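Local coordinates for Pvc2 (Photorhabdus asymbiotica subsp. asymbiotica, PDB 6J0B), which probably forms, in many copies, the contractile sheath around the inner tube of an extracellular, bacteriophage-like injection system, at residues N45-N50 and Y82-V86; Q297-A301 and L335-R339. One frame throughout, in Å; residues are numbered along the deposited sequence.

Interaction 1: residues N45-N50 and Y82-V86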
# COMPACT_ATOMS: atom_id res chain seq x y z
N ASN A 45 -14.26 -25.78 -72.77
CA ASN A 45 -14.46 -26.11 -71.36
C ASN A 45 -13.69 -25.13 -70.50
O ASN A 45 -12.57 -24.73 -70.84
CB ASN A 45 -14.06 -27.56 -71.02
CG ASN A 45 -12.82 -28.03 -71.75
OD1 ASN A 45 -11.99 -27.23 -72.19
ND2 ASN A 45 -12.68 -29.34 -71.88
N ALA A 46 -14.31 -24.73 -69.40
CA ALA A 46 -13.68 -23.86 -68.42
C ALA A 46 -12.86 -24.70 -67.45
O ALA A 46 -13.32 -25.74 -66.98
CB ALA A 46 -14.73 -23.07 -67.65
N ILE A 47 -11.65 -24.25 -67.16
CA ILE A 47 -10.76 -24.93 -66.24
C ILE A 47 -10.73 -24.10 -64.96
O ILE A 47 -10.20 -22.99 -64.95
CB ILE A 47 -9.35 -25.11 -66.83
CG1 ILE A 47 -9.38 -26.10 -67.99
CG2 ILE A 47 -8.39 -25.61 -65.77
CD1 ILE A 47 -9.47 -25.48 -69.37
N ARG A 48 -11.34 -24.62 -63.90
CA ARG A 48 -11.35 -23.90 -62.64
C ARG A 48 -9.98 -23.99 -61.99
O ARG A 48 -9.45 -25.09 -61.77
CB ARG A 48 -12.41 -24.44 -61.69
CG ARG A 48 -12.38 -23.73 -60.35
CD ARG A 48 -13.20 -24.41 -59.29
NE ARG A 48 -14.60 -24.02 -59.35
CZ ARG A 48 -15.46 -24.19 -58.35
NH1 ARG A 48 -16.72 -23.80 -58.48
NH2 ARG A 48 -15.05 -24.73 -57.21
N ILE A 49 -9.41 -22.84 -61.69
CA ILE A 49 -8.09 -22.73 -61.07
C ILE A 49 -8.31 -22.23 -59.65
O ILE A 49 -8.64 -21.06 -59.44
CB ILE A 49 -7.18 -21.80 -61.87
CG1 ILE A 49 -6.91 -22.39 -63.25
CG2 ILE A 49 -5.90 -21.58 -61.16
CD1 ILE A 49 -6.24 -23.74 -63.22
N ASN A 50 -8.14 -23.12 -58.67
CA ASN A 50 -8.48 -22.78 -57.30
C ASN A 50 -7.43 -21.89 -56.65
O ASN A 50 -7.75 -21.10 -55.75
CB ASN A 50 -8.66 -24.05 -56.47
CG ASN A 50 -9.95 -24.77 -56.78
OD1 ASN A 50 -11.03 -24.18 -56.76
ND2 ASN A 50 -9.85 -26.06 -57.08
N TYR A 82 -10.66 -18.16 -56.59
CA TYR A 82 -10.63 -19.10 -57.69
C TYR A 82 -11.23 -18.48 -58.94
O TYR A 82 -12.18 -17.70 -58.87
CB TYR A 82 -11.36 -20.40 -57.33
CG TYR A 82 -12.85 -20.28 -57.12
CD1 TYR A 82 -13.74 -20.63 -58.13
CD2 TYR A 82 -13.37 -19.87 -55.91
CE1 TYR A 82 -15.10 -20.54 -57.95
CE2 TYR A 82 -14.73 -19.78 -55.71
CZ TYR A 82 -15.59 -20.12 -56.73
OH TYR A 82 -16.95 -20.03 -56.54
N CYS A 83 -10.67 -18.83 -60.10
CA CYS A 83 -11.09 -18.26 -61.37
C CYS A 83 -11.20 -19.37 -62.41
O CYS A 83 -10.74 -20.49 -62.20
CB CYS A 83 -10.10 -17.19 -61.85
SG CYS A 83 -8.47 -17.83 -62.25
N TYR A 84 -11.82 -19.03 -63.53
CA TYR A 84 -11.95 -19.94 -64.66
C TYR A 84 -11.10 -19.45 -65.81
O TYR A 84 -10.80 -18.26 -65.93
CB TYR A 84 -13.41 -20.06 -65.10
CG TYR A 84 -14.32 -20.72 -64.09
CD1 TYR A 84 -14.95 -19.97 -63.11
CD2 TYR A 84 -14.53 -22.09 -64.12
CE1 TYR A 84 -15.78 -20.57 -62.19
CE2 TYR A 84 -15.36 -22.70 -63.20
CZ TYR A 84 -15.98 -21.94 -62.24
OH TYR A 84 -16.80 -22.54 -61.32
N LEU A 85 -10.69 -20.39 -66.67
CA LEU A 85 -9.88 -20.10 -67.84
C LEU A 85 -10.63 -20.61 -69.07
O LEU A 85 -10.66 -21.82 -69.32
CB LEU A 85 -8.50 -20.75 -67.74
CG LEU A 85 -7.33 -19.96 -67.18
CD1 LEU A 85 -7.51 -19.65 -65.71
CD2 LEU A 85 -6.04 -20.74 -67.40
N VAL A 86 -11.24 -19.70 -69.82
CA VAL A 86 -12.00 -20.04 -71.01
C VAL A 86 -11.30 -19.42 -72.21
O VAL A 86 -10.88 -18.26 -72.16
CB VAL A 86 -13.46 -19.54 -70.92
CG1 VAL A 86 -14.28 -20.03 -72.09
CG2 VAL A 86 -14.09 -19.99 -69.62
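Ile-49 and Cys-83 pair across two antiparallel strands, 47-49 and 83-86, whose axes approach to 4.6 Å with their directions 146° apart. They form one border of the mixed sheet in this sheath protein: 47-49 is one of the two outermost strands within the chain, and 83-86 separates it from strand 31-34. The pairing is firm at one end. Ile-49 N donates to Cys-83 O at 2.7 Å, almost straight, and Cys-83 N returns a bond to Ile-49 O at 3.1 Å. Toward Ile-47 and Leu-85 the two backbone bonds are weak. On one face, Ile-49 CG1 meets Leu-85 CD1 at 3.7 Å, and both side chains also rest on Tyr-55 of helix 52-58. The other face carries Arg-48 and Tyr-84; Ala-46, just before the strand, packs its CB on Tyr-84 CD2. Arg-48 leaves the strand with CG opposite its backbone N, then bends at chi3 and runs beside Tyr-84. One face of its guanidinium receives Tyr-82 CE1, off-centre toward the rim, while NH2 lies over a face of the Tyr-82 ring, the planes 42° apart. Tyr-82 OH itself bonds Asp-100. Arg-48 NH1 donates to Tyr-84 OH at 3.1 Å, with the oxygen only 2° out of the guanidinium plane.

Interaction 2: residues Q297-A301 and L335-R339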
# COMPACT_ATOMS: atom_id res chain seq x y z
N GLN A 297 -25.49 -3.41 -42.67
CA GLN A 297 -24.06 -3.36 -42.94
C GLN A 297 -23.61 -2.03 -43.51
O GLN A 297 -22.41 -1.81 -43.67
CB GLN A 297 -23.66 -4.47 -43.91
CG GLN A 297 -23.81 -5.87 -43.35
CD GLN A 297 -23.45 -6.93 -44.36
OE1 GLN A 297 -23.03 -6.62 -45.47
NE2 GLN A 297 -23.62 -8.19 -43.98
N GLY A 298 -24.54 -1.13 -43.83
CA GLY A 298 -24.20 0.12 -44.47
C GLY A 298 -24.16 0.06 -45.97
O GLY A 298 -23.65 1.00 -46.59
N GLY A 299 -24.69 -1.00 -46.58
CA GLY A 299 -24.62 -1.14 -48.02
C GLY A 299 -25.56 -0.21 -48.75
O GLY A 299 -25.22 0.34 -49.80
N LEU A 300 -26.75 -0.01 -48.21
CA LEU A 300 -27.75 0.86 -48.79
C LEU A 300 -27.83 2.16 -48.00
O LEU A 300 -27.74 2.15 -46.77
CB LEU A 300 -29.12 0.18 -48.83
CG LEU A 300 -29.12 -1.18 -49.53
CD1 LEU A 300 -30.40 -1.92 -49.27
CD2 LEU A 300 -28.91 -1.00 -51.02
N ALA A 301 -27.98 3.27 -48.70
CA ALA A 301 -27.92 4.60 -48.09
C ALA A 301 -29.32 5.03 -47.68
O ALA A 301 -30.18 5.27 -48.53
CB ALA A 301 -27.31 5.61 -49.05
N LEU A 335 -33.71 -0.03 -54.46
CA LEU A 335 -32.55 0.12 -53.59
C LEU A 335 -32.05 1.56 -53.66
O LEU A 335 -32.38 2.30 -54.58
CB LEU A 335 -31.41 -0.81 -53.98
CG LEU A 335 -31.67 -2.29 -54.20
CD1 LEU A 335 -30.39 -2.94 -54.66
CD2 LEU A 335 -32.15 -2.92 -52.93
N ALA A 336 -31.27 1.96 -52.66
CA ALA A 336 -30.67 3.29 -52.62
C ALA A 336 -29.20 3.12 -52.28
O ALA A 336 -28.84 3.02 -51.10
CB ALA A 336 -31.38 4.19 -51.62
N ALA A 337 -28.35 3.09 -53.30
CA ALA A 337 -26.93 2.89 -53.09
C ALA A 337 -26.26 4.19 -52.64
O ALA A 337 -26.83 5.28 -52.73
CB ALA A 337 -26.28 2.37 -54.37
N VAL A 338 -25.04 4.05 -52.15
CA VAL A 338 -24.23 5.18 -51.70
C VAL A 338 -23.31 5.59 -52.83
O VAL A 338 -22.71 4.72 -53.49
CB VAL A 338 -23.43 4.84 -50.44
CG1 VAL A 338 -23.17 6.10 -49.62
CG2 VAL A 338 -24.13 3.78 -49.61
N ARG A 339 -23.18 6.87 -53.06
CA ARG A 339 -22.25 7.29 -54.10
C ARG A 339 -20.92 7.69 -53.48
O ARG A 339 -20.87 8.20 -52.36
CB ARG A 339 -22.82 8.46 -54.89
CG ARG A 339 -24.26 8.28 -55.33
CD ARG A 339 -24.44 7.02 -56.15
NE ARG A 339 -25.85 6.71 -56.37
CZ ARG A 339 -26.48 6.92 -57.52
NH1 ARG A 339 -27.76 6.62 -57.64
NH2 ARG A 339 -25.82 7.43 -58.55
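A single backbone hydrogen bond, from Ala-301 N to Ala-336 O at 2.6 Å, ties two irregular segments of the sheath C-terminal domain together. The donor lies nearly in line with the carbonyl bond (C=O...N angle 169°), and Ala-336 CB sits near Ala-301 O. The tightly packed part continues on the buried side of Leu-300. Its CG is anti to the carbonyl carbon (chi1 -55°), and from there the CD2 branch reaches Leu-335 CB at 3.9 Å as the two leucines cross at a slant. Ala-301 belongs to the close part as well, its CB touching Val-338 CG2 at 3.7 Å, and that same methyl lies against Gly-299 O. The contact is looser at the flank formed by the partly exposed Gly-298, whose O is 4.1 Å from Val-338 CG2. Gly-298, with its positive phi of 88°, closes helix 277-296 in a Schellman motif and turns the chain toward this meeting. Leu-300 packs on Leu-294 and Leu-335 on Leu-291 of that helix, Leu-335 also on Phe-256 and Val-259 of helix 250-266, while Val-338, in the loop after strand 332-335, meets Pro-274 of a second subunit.

Interactions 1 and 2 illustrate two ways of joining distant parts of a chain: a strand added at the border of a sheet, and a loop fastened to a loop by one bond and a few methyl groups. Their centres are about 32 Å apart, on opposite sides of the chain's centre, and their nearest atoms about 18 Å apart, so they do not touch. They follow in series, 45-50 with 82-86 closing before 297-301 meets 335-339. Their surroundings also differ: no other chain of the assembly touches the segments of interaction 1, whereas interaction 2 packs against a second subunit, consistent with a place at a contact between sheath subunits.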